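Transmembrane oligosaccharyl transferase (Archaeoglobus fulgidus, PDB 3WAJ) is an archaeal membrane protein of the STT3/AglB family, joining a helical N-terminal GT-C membrane region to a C-terminal part of mixed helices and strands. Local coordinates at residues K501-A506 and W551-W556; S610-E615 and P738-Q743. One frame throughout, in Å; residues are numbered along the deposited sequence.

In the fold
Contacts 1 and 2 follow one another along the chain, the first closing before the second opens, and their centres lie about 15 Å apart. Contact 1 is buried and joins the start of helix 501-513 to the turn leading into helix 554-561, on the side of the C-terminal part that faces the zinc site. Contact 2 lies farther from the centre of the chain, where strand 605-611 of a mixed five-stranded sheet runs into helix 612-615 and meets helix 740-755. Asp611 ties the two together: it caps the start of helix 612-615, and its OD2 takes Trp503 NE1 and probably the Tyr553 hydroxyl of contact 1, while Lys618 binds side chains of both.

Contact 1 of 2, residues K501-A506 and W551-W556; sequences KQWYDA and WDYGHW
Trp503, in the first turn of helix 501-513, faces Tyr553 and Trp556, which flank the junction where the 3-10 turn 551-553 passes into helix 554-561. The three side chains form a buried aromatic cluster built without a hydrogen bond between the segments. Tyr553 makes an offset stack with the six-membered ring of Trp503, the centroids 4.3 Å apart and the planes tilted by 28°. The benzo rim does the touching: Trp503 CZ2 sits over the middle of the phenol ring, 3.4 Å from Tyr553 CG, and Trp503 CH2 reaches Tyr553 CB at 3.6 Å. The other face of the phenol is covered by Asp552 CB, so the ring is held between its own neighbour in sequence and the indole.

Residues 551-554 belong to the WWDYG signature of the STT3/AglB family, and Trp503 packs on its tyrosine. Trp556, one helical turn further on, comes to the same face of the indole as Tyr553 but presents an edge, with planes at 69°. Its CZ3 lies 3.9 Å from Trp503 CG, over the face but toward the rim. With CG anti to its carbonyl carbon, the Trp556 indole is sent toward Trp503, and a near-planar chi2 (-13°) turns its CE3/CZ3 side forward.

Polar ends find partners beyond the packing. Trp503 NE1 donates to Asp611 OD2; Tyr553 OH probably bonds to the same oxygen and is hydrogen-bonded to Lys618 NZ, which forms a salt bridge with Asp552. Trp556 NE1 binds Gly45 O, its ring packs edge-to-face with Trp49, and the side chain of Trp556 is about 12 Å from the zinc ion.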
loop_
_atom_site.group_PDB
_atom_site.type_symbol
_atom_site.label_atom_id
_atom_site.label_comp_id
_atom_site.label_asym_id
_atom_site.label_seq_id
_atom_site.Cartn_x
_atom_site.Cartn_y
_atom_site.Cartn_z
ATOM N N LYS A 501 8.939 12.893 -8.705
ATOM C CA LYS A 501 9.564 12.977 -10.015
ATOM C C LYS A 501 10.926 12.282 -10.077
ATOM O O LYS A 501 11.282 11.679 -11.107
ATOM C CB LYS A 501 9.650 14.438 -10.464
ATOM C CG LYS A 501 10.361 14.630 -11.795
ATOM C CD LYS A 501 9.807 15.855 -12.549
ATOM C CE LYS A 501 10.633 16.148 -13.795
ATOM N NZ LYS A 501 12.018 16.496 -13.412
ATOM N N GLN A 502 11.673 12.344 -8.977
ATOM C CA GLN A 502 12.966 11.669 -8.906
ATOM C C GLN A 502 12.825 10.169 -9.145
ATOM O O GLN A 502 13.536 9.594 -9.978
ATOM C CB GLN A 502 13.651 11.935 -7.563
ATOM C CG GLN A 502 14.073 13.378 -7.361
ATOM C CD GLN A 502 13.120 14.123 -6.466
ATOM O OE1 GLN A 502 11.917 13.852 -6.466
ATOM N NE2 GLN A 502 13.652 15.051 -5.665
ATOM N N TRP A 503 11.903 9.549 -8.410
ATOM C CA TRP A 503 11.594 8.124 -8.566
ATOM C C TRP A 503 11.047 7.779 -9.942
ATOM O O TRP A 503 11.491 6.826 -10.581
ATOM C CB TRP A 503 10.554 7.702 -7.542
ATOM C CG TRP A 503 11.086 6.993 -6.339
ATOM C CD1 TRP A 503 11.158 7.481 -5.055
ATOM C CD2 TRP A 503 11.584 5.646 -6.285
ATOM N NE1 TRP A 503 11.671 6.520 -4.212
ATOM C CE2 TRP A 503 11.935 5.382 -4.938
ATOM C CE3 TRP A 503 11.757 4.634 -7.246
ATOM C CZ2 TRP A 503 12.464 4.160 -4.531
ATOM C CZ3 TRP A 503 12.267 3.415 -6.849
ATOM C CH2 TRP A 503 12.624 3.183 -5.498
ATOM N N TYR A 504 10.067 8.541 -10.402
ATOM C CA TYR A 504 9.467 8.227 -11.692
ATOM C C TYR A 504 10.510 8.310 -12.796
ATOM O O TYR A 504 10.548 7.444 -13.679
ATOM C CB TYR A 504 8.255 9.116 -12.004
ATOM C CG TYR A 504 7.565 8.742 -13.297
ATOM C CD1 TYR A 504 6.525 7.813 -13.315
ATOM C CD2 TYR A 504 7.961 9.319 -14.510
ATOM C CE1 TYR A 504 5.897 7.461 -14.509
ATOM C CE2 TYR A 504 7.342 8.975 -15.712
ATOM C CZ TYR A 504 6.314 8.051 -15.707
ATOM O OH TYR A 504 5.719 7.735 -16.899
ATOM N N ASP A 505 11.370 9.329 -12.750
ATOM C CA ASP A 505 12.407 9.472 -13.788
ATOM C C ASP A 505 13.466 8.386 -13.683
ATOM O O ASP A 505 13.945 7.877 -14.697
ATOM C CB ASP A 505 13.064 10.858 -13.750
ATOM C CG ASP A 505 12.160 11.944 -14.290
ATOM O OD1 ASP A 505 11.127 11.586 -14.889
ATOM O OD2 ASP A 505 12.483 13.148 -14.120
ATOM N N ALA A 506 13.823 8.031 -12.452
ATOM C CA ALA A 506 14.810 6.976 -12.236
ATOM C C ALA A 506 14.336 5.668 -12.884
ATOM O O ALA A 506 15.089 4.986 -13.563
ATOM C CB ALA A 506 15.082 6.778 -10.743
ATOM N N TRP A 551 10.345 -3.002 -0.101
ATOM C CA TRP A 551 9.140 -3.618 -0.671
ATOM C C TRP A 551 8.089 -2.605 -1.132
ATOM O O TRP A 551 7.319 -2.898 -2.047
ATOM C CB TRP A 551 8.525 -4.626 0.297
ATOM C CG TRP A 551 8.083 -4.063 1.622
ATOM C CD1 TRP A 551 8.821 -4.005 2.771
ATOM C CD2 TRP A 551 6.787 -3.527 1.953
ATOM N NE1 TRP A 551 8.075 -3.458 3.791
ATOM C CE2 TRP A 551 6.828 -3.148 3.318
ATOM C CE3 TRP A 551 5.605 -3.319 1.227
ATOM C CZ2 TRP A 551 5.722 -2.584 3.980
ATOM C CZ3 TRP A 551 4.507 -2.752 1.881
ATOM C CH2 TRP A 551 4.574 -2.392 3.248
ATOM N N ASP A 552 8.072 -1.425 -0.504
ATOM C CA ASP A 552 7.163 -0.326 -0.874
ATOM C C ASP A 552 7.133 -0.037 -2.371
ATOM O O ASP A 552 6.080 0.283 -2.925
ATOM C CB ASP A 552 7.604 0.979 -0.180
ATOM C CG ASP A 552 7.417 0.941 1.298
ATOM O OD1 ASP A 552 6.987 -0.105 1.849
ATOM O OD2 ASP A 552 7.708 1.973 1.915
ATOM N N TYR A 553 8.305 -0.160 -2.998
ATOM C CA TYR A 553 8.579 0.367 -4.333
ATOM C C TYR A 553 8.314 -0.634 -5.470
ATOM O O TYR A 553 8.436 -0.280 -6.648
ATOM C CB TYR A 553 10.037 0.911 -4.367
ATOM C CG TYR A 553 10.261 1.909 -3.248
ATOM C CD1 TYR A 553 9.473 3.059 -3.170
ATOM C CD2 TYR A 553 11.219 1.707 -2.258
ATOM C CE1 TYR A 553 9.638 3.996 -2.150
ATOM C CE2 TYR A 553 11.397 2.657 -1.212
ATOM C CZ TYR A 553 10.589 3.794 -1.168
ATOM O OH TYR A 553 10.711 4.748 -0.148
ATOM N N GLY A 554 7.938 -1.868 -5.113
ATOM C CA GLY A 554 7.791 -2.955 -6.075
ATOM C C GLY A 554 6.859 -2.668 -7.240
ATOM O O GLY A 554 7.184 -2.936 -8.412
ATOM N N HIS A 555 5.693 -2.108 -6.929
ATOM C CA HIS A 555 4.720 -1.787 -7.970
ATOM C C HIS A 555 5.233 -0.746 -8.975
ATOM O O HIS A 555 5.028 -0.905 -10.192
ATOM C CB HIS A 555 3.350 -1.431 -7.364
ATOM C CG HIS A 555 2.672 -2.597 -6.707
ATOM N ND1 HIS A 555 3.050 -3.903 -6.931
ATOM C CD2 HIS A 555 1.643 -2.648 -5.825
ATOM C CE1 HIS A 555 2.279 -4.715 -6.217
ATOM N NE2 HIS A 555 1.417 -3.973 -5.544
ATOM N N TRP A 556 5.911 0.296 -8.483
ATOM C CA TRP A 556 6.518 1.299 -9.372
ATOM C C TRP A 556 7.588 0.695 -10.278
ATOM O O TRP A 556 7.639 0.996 -11.474
ATOM C CB TRP A 556 7.143 2.436 -8.565
ATOM C CG TRP A 556 6.179 3.192 -7.711
ATOM C CD1 TRP A 556 4.808 3.143 -7.757
ATOM C CD2 TRP A 556 6.513 4.132 -6.680
ATOM N NE1 TRP A 556 4.273 4.007 -6.817
ATOM C CE2 TRP A 556 5.300 4.618 -6.142
ATOM C CE3 TRP A 556 7.721 4.610 -6.163
ATOM C CZ2 TRP A 556 5.268 5.547 -5.094
ATOM C CZ3 TRP A 556 7.689 5.533 -5.132
ATOM C CH2 TRP A 556 6.472 5.981 -4.595
#

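Contact 2 of 2, residues S610-E615 and P738-Q743; sequences SDIEME and PTMGTQ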
loop_
_atom_site.group_PDB
_atom_site.type_symbol
_atom_site.label_atom_id
_atom_site.label_comp_id
_atom_site.label_asym_id
_atom_site.label_seq_id
_atom_site.Cartn_x
_atom_site.Cartn_y
_atom_site.Cartn_z
ATOM N N SER A 610 17.978 2.357 -4.350
ATOM C CA SER A 610 17.940 2.811 -2.964
ATOM C C SER A 610 17.543 4.270 -2.896
ATOM O O SER A 610 17.995 5.095 -3.710
ATOM C CB SER A 610 19.311 2.593 -2.302
ATOM O OG SER A 610 19.441 3.316 -1.089
ATOM N N ASP A 611 16.702 4.607 -1.924
ATOM C CA ASP A 611 16.280 6.000 -1.807
ATOM C C ASP A 611 16.565 6.611 -0.437
ATOM O O ASP A 611 17.029 5.926 0.472
ATOM C CB ASP A 611 14.830 6.222 -2.274
ATOM C CG ASP A 611 13.796 5.925 -1.208
ATOM O OD1 ASP A 611 14.088 5.225 -0.199
ATOM O OD2 ASP A 611 12.653 6.389 -1.412
ATOM N N ILE A 612 16.312 7.905 -0.297
ATOM C CA ILE A 612 16.751 8.585 0.901
ATOM C C ILE A 612 15.911 8.139 2.087
ATOM O O ILE A 612 16.322 8.265 3.243
ATOM C CB ILE A 612 16.722 10.106 0.718
ATOM C CG1 ILE A 612 17.459 10.789 1.883
ATOM C CG2 ILE A 612 15.271 10.603 0.582
ATOM C CD1 ILE A 612 17.611 12.278 1.728
ATOM N N GLU A 613 14.740 7.591 1.796
ATOM C CA GLU A 613 13.841 7.143 2.851
ATOM C C GLU A 613 14.346 5.834 3.454
ATOM O O GLU A 613 14.372 5.668 4.676
ATOM C CB GLU A 613 12.410 7.014 2.312
ATOM C CG GLU A 613 11.772 8.363 1.991
ATOM C CD GLU A 613 10.301 8.268 1.613
ATOM O OE1 GLU A 613 9.616 9.317 1.616
ATOM O OE2 GLU A 613 9.834 7.151 1.305
ATOM N N MET A 614 14.729 4.915 2.576
ATOM C CA MET A 614 15.459 3.711 2.954
ATOM C C MET A 614 16.691 4.024 3.802
ATOM O O MET A 614 16.984 3.331 4.776
ATOM C CB MET A 614 15.862 2.952 1.689
ATOM C CG MET A 614 14.662 2.294 0.993
ATOM S SD MET A 614 15.015 1.659 -0.655
ATOM C CE MET A 614 16.381 0.532 -0.255
ATOM N N GLU A 615 17.405 5.082 3.433
ATOM C CA GLU A 615 18.601 5.465 4.165
ATOM C C GLU A 615 18.233 5.999 5.547
ATOM O O GLU A 615 18.909 5.716 6.532
ATOM C CB GLU A 615 19.387 6.535 3.385
ATOM C CG GLU A 615 20.624 7.076 4.095
ATOM C CD GLU A 615 21.270 8.238 3.337
ATOM O OE1 GLU A 615 20.584 9.261 3.146
ATOM O OE2 GLU A 615 22.454 8.138 2.930
ATOM N N PRO A 738 14.434 17.048 11.253
ATOM C CA PRO A 738 14.865 17.727 10.018
ATOM C C PRO A 738 14.338 17.038 8.762
ATOM O O PRO A 738 13.958 15.853 8.834
ATOM C CB PRO A 738 16.396 17.595 10.052
ATOM C CG PRO A 738 16.743 17.228 11.509
ATOM C CD PRO A 738 15.563 16.430 11.983
ATOM N N THR A 739 14.318 17.766 7.637
ATOM C CA THR A 739 14.026 17.172 6.330
ATOM C C THR A 739 15.043 16.076 6.051
ATOM O O THR A 739 16.180 16.136 6.537
ATOM C CB THR A 739 14.083 18.207 5.190
ATOM O OG1 THR A 739 15.402 18.755 5.123
ATOM C CG2 THR A 739 13.055 19.331 5.399
ATOM N N MET A 740 14.651 15.095 5.250
ATOM C CA MET A 740 15.482 13.904 5.063
ATOM C C MET A 740 16.874 14.184 4.492
ATOM O O MET A 740 17.853 13.556 4.899
ATOM C CB MET A 740 14.732 12.856 4.242
ATOM C CG MET A 740 13.673 12.144 5.069
ATOM S SD MET A 740 12.639 11.004 4.131
ATOM C CE MET A 740 11.955 12.168 2.925
ATOM N N GLY A 741 16.961 15.129 3.561
ATOM C CA GLY A 741 18.249 15.577 3.052
ATOM C C GLY A 741 19.167 16.092 4.150
ATOM O O GLY A 741 20.375 15.798 4.187
ATOM N N THR A 742 18.594 16.858 5.066
ATOM C CA THR A 742 19.350 17.324 6.219
ATOM C C THR A 742 19.719 16.144 7.130
ATOM O O THR A 742 20.834 16.078 7.681
ATOM C CB THR A 742 18.574 18.391 6.980
ATOM O OG1 THR A 742 18.413 19.531 6.128
ATOM C CG2 THR A 742 19.303 18.793 8.248
ATOM N N GLN A 743 18.807 15.196 7.274
ATOM C CA GLN A 743 19.112 14.027 8.100
ATOM C C GLN A 743 20.323 13.294 7.575
ATOM O O GLN A 743 21.170 12.854 8.350
ATOM C CB GLN A 743 17.916 13.089 8.173
ATOM C CG GLN A 743 16.700 13.711 8.800
ATOM C CD GLN A 743 15.627 12.688 9.029
ATOM O OE1 GLN A 743 15.904 11.494 9.014
ATOM N NE2 GLN A 743 14.389 13.140 9.229
#
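Ile612 drives its terminal methyl against the backbone of the first turn of helix 740-755, where CD1 lies 3.4 Å from Met740 O and 3.5 Å from Gly741 N. The chain is fully extended, CG1 anti to the backbone N (chi1 -168°) and CD1 carried on outward, which lets one methyl reach past Met740 CB at 3.9 Å to the peptide group. The Gly741 amide is hydrogen-bonded to Glu704. Beside this, Met740 passes its thioether across Glu613 at a slant, with SD 3.5 Å from Glu613 CG; a bend at chi3 (-59°) brings the methyl CE to within 3.9 Å of both CG and OE1. The other carboxylate oxygen of Glu613, OE2, forms a salt bridge with Lys618.

Behind these residues, both helix starts are braced. Asp611 is the N-cap of helix 612-615: its OD1 takes a nearly straight bond from Met614 N (2.9 Å, 177°) and a weak one from Glu613 N, and Asp611 N makes a long, weak contact with Met614 SD that completes a capping box with an unusual thioether acceptor. Across the contact Thr739 occupies the N-cap position, and Gln743 NE2 folds back to Pro738 O at 2.8 Å. Ser610 meanwhile pairs through its backbone with Lys772 of strand 771-776, so the contact links the C-terminal end of the central strand 605-611 to helix 740-755, with helix 678-684 packed against Met614 and Glu615 and helix 717-732 against Pro738, Thr739 and Thr742.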